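Local coordinates for protein mercuric reductase (Metallosphaera sedula, PDB 4YWO) that probably reduces mercuric ion to elemental mercury with NADPH, working as a homodimeric, FAD-dependent member of the pyridine nucleotide-disulfide oxidoreductase family, at residues G182-L187 / V341-F346; V59-M64 / A186-Q191; E276-R281 / P299-A304. All coordinates share one frame; numbering follows the deposited sequence. Where two conformers were deposited one is given.

Contact 1 (G182-L187 / V341-F346); sequences GRALAL and VPQVIF. With FAD (flavin-adenine dinucleotide), chain B.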
# COMPACT_ATOMS: atom_id res chain seq x y z
N GLY A 182 -14.72 -16.35 -15.85
CA GLY A 182 -15.07 -15.66 -14.61
C GLY A 182 -13.96 -15.65 -13.54
O GLY A 182 -14.28 -15.55 -12.35
N ARG A 183 -12.70 -15.64 -13.96
CA ARG A 183 -11.60 -15.47 -13.02
C ARG A 183 -10.98 -14.07 -13.21
O ARG A 183 -11.62 -13.17 -13.77
CB ARG A 183 -10.59 -16.63 -13.17
CG ARG A 183 -11.23 -18.00 -12.90
CD ARG A 183 -10.22 -19.14 -12.75
NE ARG A 183 -10.90 -20.45 -12.89
CZ ARG A 183 -11.13 -21.34 -11.91
NH1 ARG A 183 -10.73 -21.15 -10.67
NH2 ARG A 183 -11.76 -22.47 -12.21
N ALA A 184 -9.73 -13.89 -12.84
CA ALA A 184 -9.12 -12.54 -12.75
C ALA A 184 -9.23 -11.77 -14.03
O ALA A 184 -9.57 -10.60 -14.04
CB ALA A 184 -7.66 -12.64 -12.39
N LEU A 185 -8.84 -12.39 -15.16
CA LEU A 185 -8.77 -11.62 -16.42
C LEU A 185 -10.13 -11.26 -16.86
O LEU A 185 -10.37 -10.13 -17.35
CB LEU A 185 -8.08 -12.36 -17.54
CG LEU A 185 -6.56 -12.53 -17.24
CD1 LEU A 185 -5.86 -13.01 -18.55
CD2 LEU A 185 -5.77 -11.35 -16.65
N ALA A 186 -11.14 -12.13 -16.69
CA ALA A 186 -12.50 -11.69 -16.99
C ALA A 186 -12.96 -10.48 -16.21
O ALA A 186 -13.63 -9.58 -16.75
CB ALA A 186 -13.47 -12.83 -16.75
N LEU A 187 -12.69 -10.48 -14.93
CA LEU A 187 -13.05 -9.36 -14.06
C LEU A 187 -12.35 -8.06 -14.52
O LEU A 187 -13.01 -6.99 -14.56
CB LEU A 187 -12.81 -9.65 -12.56
CG LEU A 187 -13.49 -10.86 -12.02
CD1 LEU A 187 -13.08 -10.94 -10.51
CD2 LEU A 187 -14.94 -10.92 -12.14
N VAL A 341 3.38 -16.44 -2.05
CA VAL A 341 3.35 -15.67 -3.30
C VAL A 341 1.98 -14.97 -3.44
O VAL A 341 0.90 -15.62 -3.51
CB VAL A 341 3.54 -16.59 -4.50
CG1 VAL A 341 3.38 -15.82 -5.79
CG2 VAL A 341 4.97 -17.15 -4.48
N PRO A 342 1.98 -13.63 -3.52
CA PRO A 342 0.67 -12.92 -3.69
C PRO A 342 0.06 -12.89 -5.04
O PRO A 342 0.79 -13.03 -6.04
CB PRO A 342 0.98 -11.48 -3.23
CG PRO A 342 2.42 -11.34 -3.61
CD PRO A 342 3.07 -12.66 -3.51
N GLN A 343 -1.28 -12.83 -5.10
CA GLN A 343 -2.00 -12.57 -6.32
C GLN A 343 -3.02 -11.45 -6.13
O GLN A 343 -3.82 -11.48 -5.18
CB GLN A 343 -2.76 -13.81 -6.84
CG GLN A 343 -3.55 -13.50 -8.11
CD GLN A 343 -4.53 -14.60 -8.49
OE1 GLN A 343 -4.54 -15.71 -7.93
NE2 GLN A 343 -5.26 -14.33 -9.54
N VAL A 344 -3.13 -10.60 -7.13
CA VAL A 344 -4.00 -9.44 -7.07
C VAL A 344 -4.76 -9.37 -8.37
O VAL A 344 -4.26 -9.65 -9.50
CB VAL A 344 -3.21 -8.08 -6.91
CG1 VAL A 344 -4.07 -6.84 -7.03
CG2 VAL A 344 -2.44 -8.07 -5.59
N ILE A 345 -6.01 -9.06 -8.20
CA ILE A 345 -6.94 -8.64 -9.30
C ILE A 345 -7.05 -7.17 -9.23
O ILE A 345 -7.53 -6.58 -8.23
CB ILE A 345 -8.28 -9.39 -9.15
CG1 ILE A 345 -8.12 -10.85 -9.19
CG2 ILE A 345 -9.23 -8.93 -10.28
CD1 ILE A 345 -9.36 -11.68 -8.90
N PHE A 346 -6.65 -6.45 -10.26
CA PHE A 346 -6.48 -5.00 -10.24
C PHE A 346 -7.75 -4.25 -10.73
O PHE A 346 -7.65 -3.16 -11.25
CB PHE A 346 -5.28 -4.60 -11.07
CG PHE A 346 -3.95 -4.93 -10.47
CD1 PHE A 346 -3.35 -4.02 -9.55
CD2 PHE A 346 -3.23 -6.05 -10.78
CE1 PHE A 346 -2.13 -4.31 -8.94
CE2 PHE A 346 -1.98 -6.28 -10.20
CZ PHE A 346 -1.44 -5.37 -9.32
PA FAD B . 6.31 -15.82 -21.36
O1A FAD B . 6.71 -14.40 -21.01
O2A FAD B . 5.17 -16.07 -22.31
O5B FAD B . 7.62 -16.57 -21.92
C5B FAD B . 7.56 -17.29 -23.15
C4B FAD B . 8.42 -16.59 -24.19
O4B FAD B . 9.35 -17.52 -24.76
C3B FAD B . 7.57 -16.03 -25.32
O3B FAD B . 7.74 -14.61 -25.40
C2B FAD B . 8.07 -16.68 -26.60
O2B FAD B . 8.56 -15.69 -27.50
C1B FAD B . 9.20 -17.62 -26.18
N9A FAD B . 8.86 -19.01 -26.56
C8A FAD B . 7.72 -19.65 -26.25
N7A FAD B . 7.72 -20.92 -26.74
C5A FAD B . 8.88 -21.10 -27.39
C6A FAD B . 9.53 -22.20 -28.14
N6A FAD B . 8.91 -23.40 -28.30
N1A FAD B . 10.76 -21.98 -28.65
C2A FAD B . 11.39 -20.80 -28.50
N3A FAD B . 10.86 -19.75 -27.83
C4A FAD B . 9.63 -19.84 -27.26
N1 FAD B . 0.87 -11.30 -13.89
C2 FAD B . 1.06 -10.49 -12.82
O2 FAD B . 1.85 -10.86 -11.92
N3 FAD B . 0.43 -9.31 -12.68
C4 FAD B . -0.43 -8.85 -13.59
O4 FAD B . -0.99 -7.74 -13.43
C4X FAD B . -0.69 -9.67 -14.80
N5 FAD B . -1.55 -9.27 -15.76
C5X FAD B . -1.77 -10.04 -16.85
C6 FAD B . -2.65 -9.61 -17.84
C7 FAD B . -2.88 -10.39 -18.96
C7M FAD B . -3.84 -9.92 -20.02
C8 FAD B . -2.19 -11.70 -19.11
C8M FAD B . -2.44 -12.55 -20.33
C9 FAD B . -1.30 -12.13 -18.13
C9A FAD B . -1.07 -11.35 -17.01
N10 FAD B . -0.17 -11.78 -16.01
C10 FAD B . 0.03 -10.96 -14.89
C1' FAD B . 0.52 -13.06 -16.14
C2' FAD B . 1.96 -12.82 -16.57
O2' FAD B . 1.97 -11.98 -17.74
C3' FAD B . 2.67 -14.13 -16.88
O3' FAD B . 2.52 -15.03 -15.78
C4' FAD B . 4.15 -13.90 -17.15
O4' FAD B . 4.31 -13.16 -18.37
C5' FAD B . 4.90 -15.22 -17.26
O5' FAD B . 6.09 -15.04 -18.03
P FAD B . 6.86 -16.30 -18.66
O1P FAD B . 8.24 -15.85 -19.08
O2P FAD B . 6.70 -17.47 -17.72
O3P FAD B . 6.01 -16.61 -19.99
O HOH W 1 -8.17 -15.86 -10.44

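Contact 2 (V59-M64 / A186-Q191); sequences VPSKRM and ALEFAQ. With FAD (flavin-adenine dinucleotide), chain B.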
# COMPACT_ATOMS: atom_id res chain seq x y z
N VAL A 59 1.44 -5.05 -18.12
CA VAL A 59 1.69 -3.61 -18.34
C VAL A 59 0.57 -2.90 -19.14
O VAL A 59 -0.02 -1.92 -18.64
CB VAL A 59 3.07 -3.38 -18.97
CG1 VAL A 59 3.23 -1.99 -19.42
CG2 VAL A 59 4.11 -3.81 -17.96
N PRO A 60 0.18 -3.41 -20.34
CA PRO A 60 -0.88 -2.71 -21.04
C PRO A 60 -2.27 -2.83 -20.32
O PRO A 60 -3.07 -1.86 -20.36
CB PRO A 60 -0.97 -3.47 -22.39
CG PRO A 60 -0.16 -4.71 -22.14
CD PRO A 60 0.86 -4.40 -21.21
N SER A 61 -2.49 -3.93 -19.59
CA SER A 61 -3.79 -4.15 -18.93
C SER A 61 -3.94 -3.15 -17.72
O SER A 61 -4.99 -2.46 -17.58
CB SER A 61 -4.08 -5.55 -18.57
OG SER A 61 -3.15 -6.05 -17.70
N LYS A 62 -2.87 -3.02 -16.98
CA LYS A 62 -2.94 -2.06 -15.83
C LYS A 62 -3.01 -0.66 -16.35
O LYS A 62 -3.60 0.21 -15.70
CB LYS A 62 -1.81 -2.35 -14.82
CG LYS A 62 -2.17 -3.46 -13.74
CD LYS A 62 -3.03 -4.70 -14.20
CE LYS A 62 -2.33 -5.91 -14.40
NZ LYS A 62 -3.39 -6.85 -14.88
N ARG A 63 -2.34 -0.35 -17.45
CA ARG A 63 -2.47 1.00 -17.98
C ARG A 63 -3.90 1.30 -18.35
O ARG A 63 -4.42 2.38 -18.05
CB ARG A 63 -1.52 1.21 -19.16
CG ARG A 63 -1.71 2.55 -19.88
CD ARG A 63 -1.29 3.71 -18.94
NE ARG A 63 -1.18 4.91 -19.72
CZ ARG A 63 -0.83 6.06 -19.21
NH1 ARG A 63 -0.54 6.20 -17.93
NH2 ARG A 63 -0.84 7.13 -20.02
N MET A 64 -4.55 0.37 -19.06
CA MET A 64 -5.92 0.67 -19.48
C MET A 64 -6.89 0.72 -18.28
O MET A 64 -7.83 1.52 -18.23
CB MET A 64 -6.43 -0.33 -20.45
CG MET A 64 -5.71 -0.36 -21.77
SD MET A 64 -5.46 1.30 -22.51
CE MET A 64 -7.02 1.94 -22.61
N ALA A 186 -11.14 -12.13 -16.69
CA ALA A 186 -12.50 -11.69 -16.99
C ALA A 186 -12.96 -10.48 -16.21
O ALA A 186 -13.63 -9.58 -16.75
CB ALA A 186 -13.47 -12.83 -16.75
N LEU A 187 -12.69 -10.48 -14.93
CA LEU A 187 -13.05 -9.36 -14.06
C LEU A 187 -12.35 -8.06 -14.52
O LEU A 187 -13.01 -6.99 -14.56
CB LEU A 187 -12.81 -9.65 -12.56
CG LEU A 187 -13.49 -10.86 -12.02
CD1 LEU A 187 -13.08 -10.94 -10.51
CD2 LEU A 187 -14.94 -10.92 -12.14
N GLU A 188 -11.08 -8.13 -14.72
CA GLU A 188 -10.35 -6.95 -15.16
C GLU A 188 -10.84 -6.38 -16.49
O GLU A 188 -11.11 -5.25 -16.62
CB GLU A 188 -8.87 -7.22 -15.21
CG GLU A 188 -8.21 -7.38 -13.80
CD GLU A 188 -6.70 -7.59 -13.85
OE1 GLU A 188 -6.14 -7.66 -15.00
OE2 GLU A 188 -6.02 -7.73 -12.74
N PHE A 189 -10.98 -7.26 -17.51
CA PHE A 189 -11.47 -6.73 -18.80
C PHE A 189 -12.89 -6.31 -18.74
O PHE A 189 -13.30 -5.36 -19.44
CB PHE A 189 -11.24 -7.81 -19.94
CG PHE A 189 -9.82 -7.89 -20.40
CD1 PHE A 189 -9.34 -6.92 -21.27
CD2 PHE A 189 -9.00 -8.96 -20.10
CE1 PHE A 189 -8.06 -6.88 -21.66
CE2 PHE A 189 -7.67 -8.97 -20.60
CZ PHE A 189 -7.20 -7.86 -21.33
N ALA A 190 -13.76 -7.00 -17.99
CA ALA A 190 -15.13 -6.54 -17.86
C ALA A 190 -15.22 -5.17 -17.23
O ALA A 190 -15.98 -4.30 -17.72
CB ALA A 190 -15.99 -7.51 -17.11
N GLN A 191 -14.47 -4.89 -16.17
CA GLN A 191 -14.49 -3.60 -15.60
C GLN A 191 -13.89 -2.55 -16.56
O GLN A 191 -14.44 -1.50 -16.71
CB GLN A 191 -13.74 -3.55 -14.27
CG GLN A 191 -13.74 -2.15 -13.71
CD GLN A 191 -13.19 -2.12 -12.25
OE1 GLN A 191 -12.04 -1.66 -12.10
NE2 GLN A 191 -14.09 -2.14 -11.33
PA FAD B . 6.31 -15.82 -21.36
O1A FAD B . 6.71 -14.40 -21.01
O2A FAD B . 5.17 -16.07 -22.31
O5B FAD B . 7.62 -16.57 -21.92
C5B FAD B . 7.56 -17.29 -23.15
C4B FAD B . 8.42 -16.59 -24.19
O4B FAD B . 9.35 -17.52 -24.76
C3B FAD B . 7.57 -16.03 -25.32
O3B FAD B . 7.74 -14.61 -25.40
C2B FAD B . 8.07 -16.68 -26.60
O2B FAD B . 8.56 -15.69 -27.50
C1B FAD B . 9.20 -17.62 -26.18
N9A FAD B . 8.86 -19.01 -26.56
C8A FAD B . 7.72 -19.65 -26.25
N7A FAD B . 7.72 -20.92 -26.74
C5A FAD B . 8.88 -21.10 -27.39
C6A FAD B . 9.53 -22.20 -28.14
N6A FAD B . 8.91 -23.40 -28.30
N1A FAD B . 10.76 -21.98 -28.65
C2A FAD B . 11.39 -20.80 -28.50
N3A FAD B . 10.86 -19.75 -27.83
C4A FAD B . 9.63 -19.84 -27.26
N1 FAD B . 0.87 -11.30 -13.89
C2 FAD B . 1.06 -10.49 -12.82
O2 FAD B . 1.85 -10.86 -11.92
N3 FAD B . 0.43 -9.31 -12.68
C4 FAD B . -0.43 -8.85 -13.59
O4 FAD B . -0.99 -7.74 -13.43
C4X FAD B . -0.69 -9.67 -14.80
N5 FAD B . -1.55 -9.27 -15.76
C5X FAD B . -1.77 -10.04 -16.85
C6 FAD B . -2.65 -9.61 -17.84
C7 FAD B . -2.88 -10.39 -18.96
C7M FAD B . -3.84 -9.92 -20.02
C8 FAD B . -2.19 -11.70 -19.11
C8M FAD B . -2.44 -12.55 -20.33
C9 FAD B . -1.30 -12.13 -18.13
C9A FAD B . -1.07 -11.35 -17.01
N10 FAD B . -0.17 -11.78 -16.01
C10 FAD B . 0.03 -10.96 -14.89
C1' FAD B . 0.52 -13.06 -16.14
C2' FAD B . 1.96 -12.82 -16.57
O2' FAD B . 1.97 -11.98 -17.74
C3' FAD B . 2.67 -14.13 -16.88
O3' FAD B . 2.52 -15.03 -15.78
C4' FAD B . 4.15 -13.90 -17.15
O4' FAD B . 4.31 -13.16 -18.37
C5' FAD B . 4.90 -15.22 -17.26
O5' FAD B . 6.09 -15.04 -18.03
P FAD B . 6.86 -16.30 -18.66
O1P FAD B . 8.24 -15.85 -19.08
O2P FAD B . 6.70 -17.47 -17.72
O3P FAD B . 6.01 -16.61 -19.99
O HOH W 2 -4.14 -9.62 -13.04

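Contact 3 (E276-R281 / P299-A304); sequences ENAGVR and PHIYAA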
# COMPACT_ATOMS: atom_id res chain seq x y z
N GLU A 276 9.25 -35.20 -25.23
CA GLU A 276 9.48 -36.62 -25.19
C GLU A 276 10.91 -36.97 -25.70
O GLU A 276 11.48 -37.96 -25.30
CB GLU A 276 8.35 -37.36 -25.96
CG GLU A 276 8.40 -37.11 -27.47
CD GLU A 276 7.73 -35.84 -27.97
OE1 GLU A 276 7.30 -34.94 -27.18
OE2 GLU A 276 7.56 -35.69 -29.22
N ASN A 277 11.52 -36.14 -26.55
CA ASN A 277 12.86 -36.38 -26.98
C ASN A 277 13.93 -36.14 -25.95
O ASN A 277 15.12 -36.51 -26.10
CB ASN A 277 13.17 -35.56 -28.28
CG ASN A 277 12.27 -35.86 -29.47
OD1 ASN A 277 11.86 -34.97 -30.24
ND2 ASN A 277 11.87 -37.14 -29.60
N ALA A 278 13.52 -35.38 -24.90
CA ALA A 278 14.46 -34.95 -23.89
C ALA A 278 14.17 -35.67 -22.54
O ALA A 278 14.85 -35.35 -21.56
CB ALA A 278 14.36 -33.45 -23.70
N GLY A 279 13.16 -36.51 -22.46
CA GLY A 279 12.80 -37.22 -21.26
C GLY A 279 12.04 -36.33 -20.24
O GLY A 279 12.12 -36.54 -19.06
N VAL A 280 11.38 -35.30 -20.75
CA VAL A 280 10.61 -34.37 -19.88
C VAL A 280 9.15 -34.75 -20.01
O VAL A 280 8.67 -35.03 -21.10
CB VAL A 280 10.87 -32.93 -20.33
CG1 VAL A 280 9.97 -31.94 -19.57
CG2 VAL A 280 12.32 -32.56 -20.17
N ARG A 281 8.45 -34.75 -18.88
CA ARG A 281 7.06 -35.14 -18.80
C ARG A 281 6.14 -33.98 -18.43
O ARG A 281 6.62 -32.90 -18.02
CB ARG A 281 6.90 -36.23 -17.74
CG ARG A 281 7.71 -37.51 -18.09
CD ARG A 281 7.88 -38.49 -16.94
NE ARG A 281 6.62 -38.67 -16.24
CZ ARG A 281 6.47 -38.78 -14.91
NH1 ARG A 281 7.53 -38.72 -14.08
NH2 ARG A 281 5.24 -38.91 -14.40
N PRO A 299 17.56 -34.65 -15.32
CA PRO A 299 18.20 -33.81 -14.29
C PRO A 299 19.04 -32.66 -14.77
O PRO A 299 19.46 -31.82 -13.97
CB PRO A 299 19.09 -34.86 -13.48
CG PRO A 299 19.45 -35.83 -14.59
CD PRO A 299 18.24 -35.99 -15.44
N HIS A 300 19.24 -32.55 -16.09
CA HIS A 300 19.92 -31.42 -16.64
C HIS A 300 18.96 -30.32 -17.19
O HIS A 300 19.48 -29.36 -17.75
CB HIS A 300 20.77 -31.85 -17.81
CG HIS A 300 21.77 -32.88 -17.43
ND1 HIS A 300 22.86 -32.58 -16.63
CD2 HIS A 300 21.78 -34.23 -17.58
CE1 HIS A 300 23.55 -33.68 -16.39
NE2 HIS A 300 22.91 -34.70 -16.95
N ILE A 301 17.70 -30.54 -17.03
CA ILE A 301 16.64 -29.62 -17.61
C ILE A 301 15.76 -29.19 -16.42
O ILE A 301 15.18 -30.02 -15.68
CB ILE A 301 15.83 -30.26 -18.71
CG1 ILE A 301 16.78 -30.67 -19.81
CG2 ILE A 301 14.74 -29.31 -19.21
CD1 ILE A 301 16.09 -31.31 -21.01
N TYR A 302 15.65 -27.85 -16.32
CA TYR A 302 14.79 -27.20 -15.31
C TYR A 302 13.75 -26.41 -16.11
O TYR A 302 13.85 -26.21 -17.35
CB TYR A 302 15.67 -26.28 -14.52
CG TYR A 302 16.63 -26.98 -13.60
CD1 TYR A 302 17.79 -27.51 -14.12
CD2 TYR A 302 16.45 -26.97 -12.24
CE1 TYR A 302 18.69 -28.16 -13.28
CE2 TYR A 302 17.33 -27.64 -11.39
CZ TYR A 302 18.46 -28.15 -11.92
OH TYR A 302 19.44 -28.81 -11.19
N ALA A 303 12.71 -25.94 -15.39
CA ALA A 303 11.64 -25.17 -16.08
C ALA A 303 11.12 -24.08 -15.10
O ALA A 303 11.24 -24.23 -13.90
CB ALA A 303 10.56 -26.03 -16.54
N ALA A 304 10.55 -23.02 -15.64
CA ALA A 304 10.19 -21.85 -14.80
C ALA A 304 9.08 -21.10 -15.51
O ALA A 304 9.06 -21.03 -16.76
CB ALA A 304 11.37 -20.98 -14.62

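Contact 1 (G182-L187 / V341-F346)
A184 and I345 form the tight part of this contact, where the first turn of a helix meets an edge strand, within this chain, of an antiparallel sheet. The methyl of A184 points toward the strand and its CB comes within 3.7 Å of I345 CG1. I345 has CG1 anti to its carbonyl carbon (chi1 -59°), which brings the CG1-CD1 arm across the start of the helix, over A184; CD1 lies 4.0 Å from A184 CA and also meets L187 CD1 at 4.1 Å. One helical turn separates A184 from L187, so the isoleucine rests against both. The polar side is looser. Q343 was modelled in two conformers; in the one given it stretches out with CG anti to the backbone N (chi1 178°), yet its NE2 comes no nearer than 4.1 Å to A184 CB. With this conformer water 1 bridges the two segments, accepting weak bonds from A184 N and Q343 NE2. The flavin flanks the contact: L185 CD2 packs 3.8 Å from FAD C6, and F346 CE2 lies 3.7 Å from FAD O4. Helix 184-194, from the probable NADPH-binding domain, is thus joined to the dimerisation domain; helix 215-227 covers L187, strand 350-355 pairs with 343-345, and the second subunit packs on V344 and F346.

Contact 2 (V59-M64 / A186-Q191)
E188, K62 and S61 bury the most surface where two helices face each other beside the flavin. E188 runs out extended (chi2 -177°), carrying its carboxylate across to the lysine. K62 starts out pointing away from the opposite helix, but bends at chi2 and chi3 and doubles back, so that the two side chains cross. K62 NZ and E188 OE1 form a salt bridge at 2.9 Å whose hydrogen bond is weak. The ammonium group makes its regular bonds to S61 OG at 2.9 Å and FAD N5 at 3.2 Å, so E188 OE1 and water 2, both weakly bonded, can only share what remains; the lysine's fine placement is doubtful, as its CE lies too close to the flavin. S61 OG in turn donates to G57 O while accepting from the lysine. Water 2 donates to E188 OE2 at 2.7 Å. A lysine-glutamate pair beside flavin N5 also occurs in the related glutathione reductase, and the lysine's helix begins at C58 of the C53-C58 disulfide. F189 brings its ring edge to FAD C7M, CE2 being 4.0 Å away. Helix 164-168 touches P60 and F189; helix 87-110 packs on 58-78, and helix 215-227 on 184-194.

Contact 3 (E276-R281 / P299-A304)
No ring lies between A278 and I301, the residues that touch most closely here; the flat groups stand around them. F122 of strand 120-124 meets both side chains, F140 of strand 139-142 also touches I301, and the H300 imidazole turns off to meet the ring of H126 with the planes at about 50°. Across the contact everything is aliphatic. With chi1 at -59°, the long arm of I301 lies beside its own backbone N and brings CD1 up against two residues of the loop, 3.8 Å from A278 CB and 4.1 Å from V280 CG2. The shorter branch, I301 CG2, lies 4.2 Å from V280 CG2, so both arms of the isoleucine meet the valine, which crosses them at a slant. G279, with positive phi (78°), turns the loop between A278 and V280, both of which point toward the strand. N298 ND2 bonds to A278 O, and T296 OG1 to I301 O, tying the intervening chain to both sides. Residues 296-306 fit the family's second FAD-binding signature, which ends in D306, hydrogen-bonded to FAD. Strand 301-303 is at one edge of this chain's parallel sheet, next to 139-142; helix 314-330 packs on Y302 and A304, and loop 276-281 covers I301.

Overall arrangement
Contacts 1 and 2 share A186 and L187 on helix 184-194, their centres about 10 Å apart, and meet at the flavin ring. E188 links them: while its OE1 serves K62, its OE2 lies 2.9 Å from F346 N in a probable hydrogen bond; F346 also packs on K62, though less certainly. Around the isoalloxazine they thus bring together the FAD-binding, dimerisation and, probably, NADPH-binding parts, and both contacts also touch the second subunit. Contact 3 is remote, its centre about 30 Å from that of contact 1 and 34 Å from that of contact 2. It is nested in the chain between the segments of contact 1, and the V280 side chain lies about 12 Å from FAD.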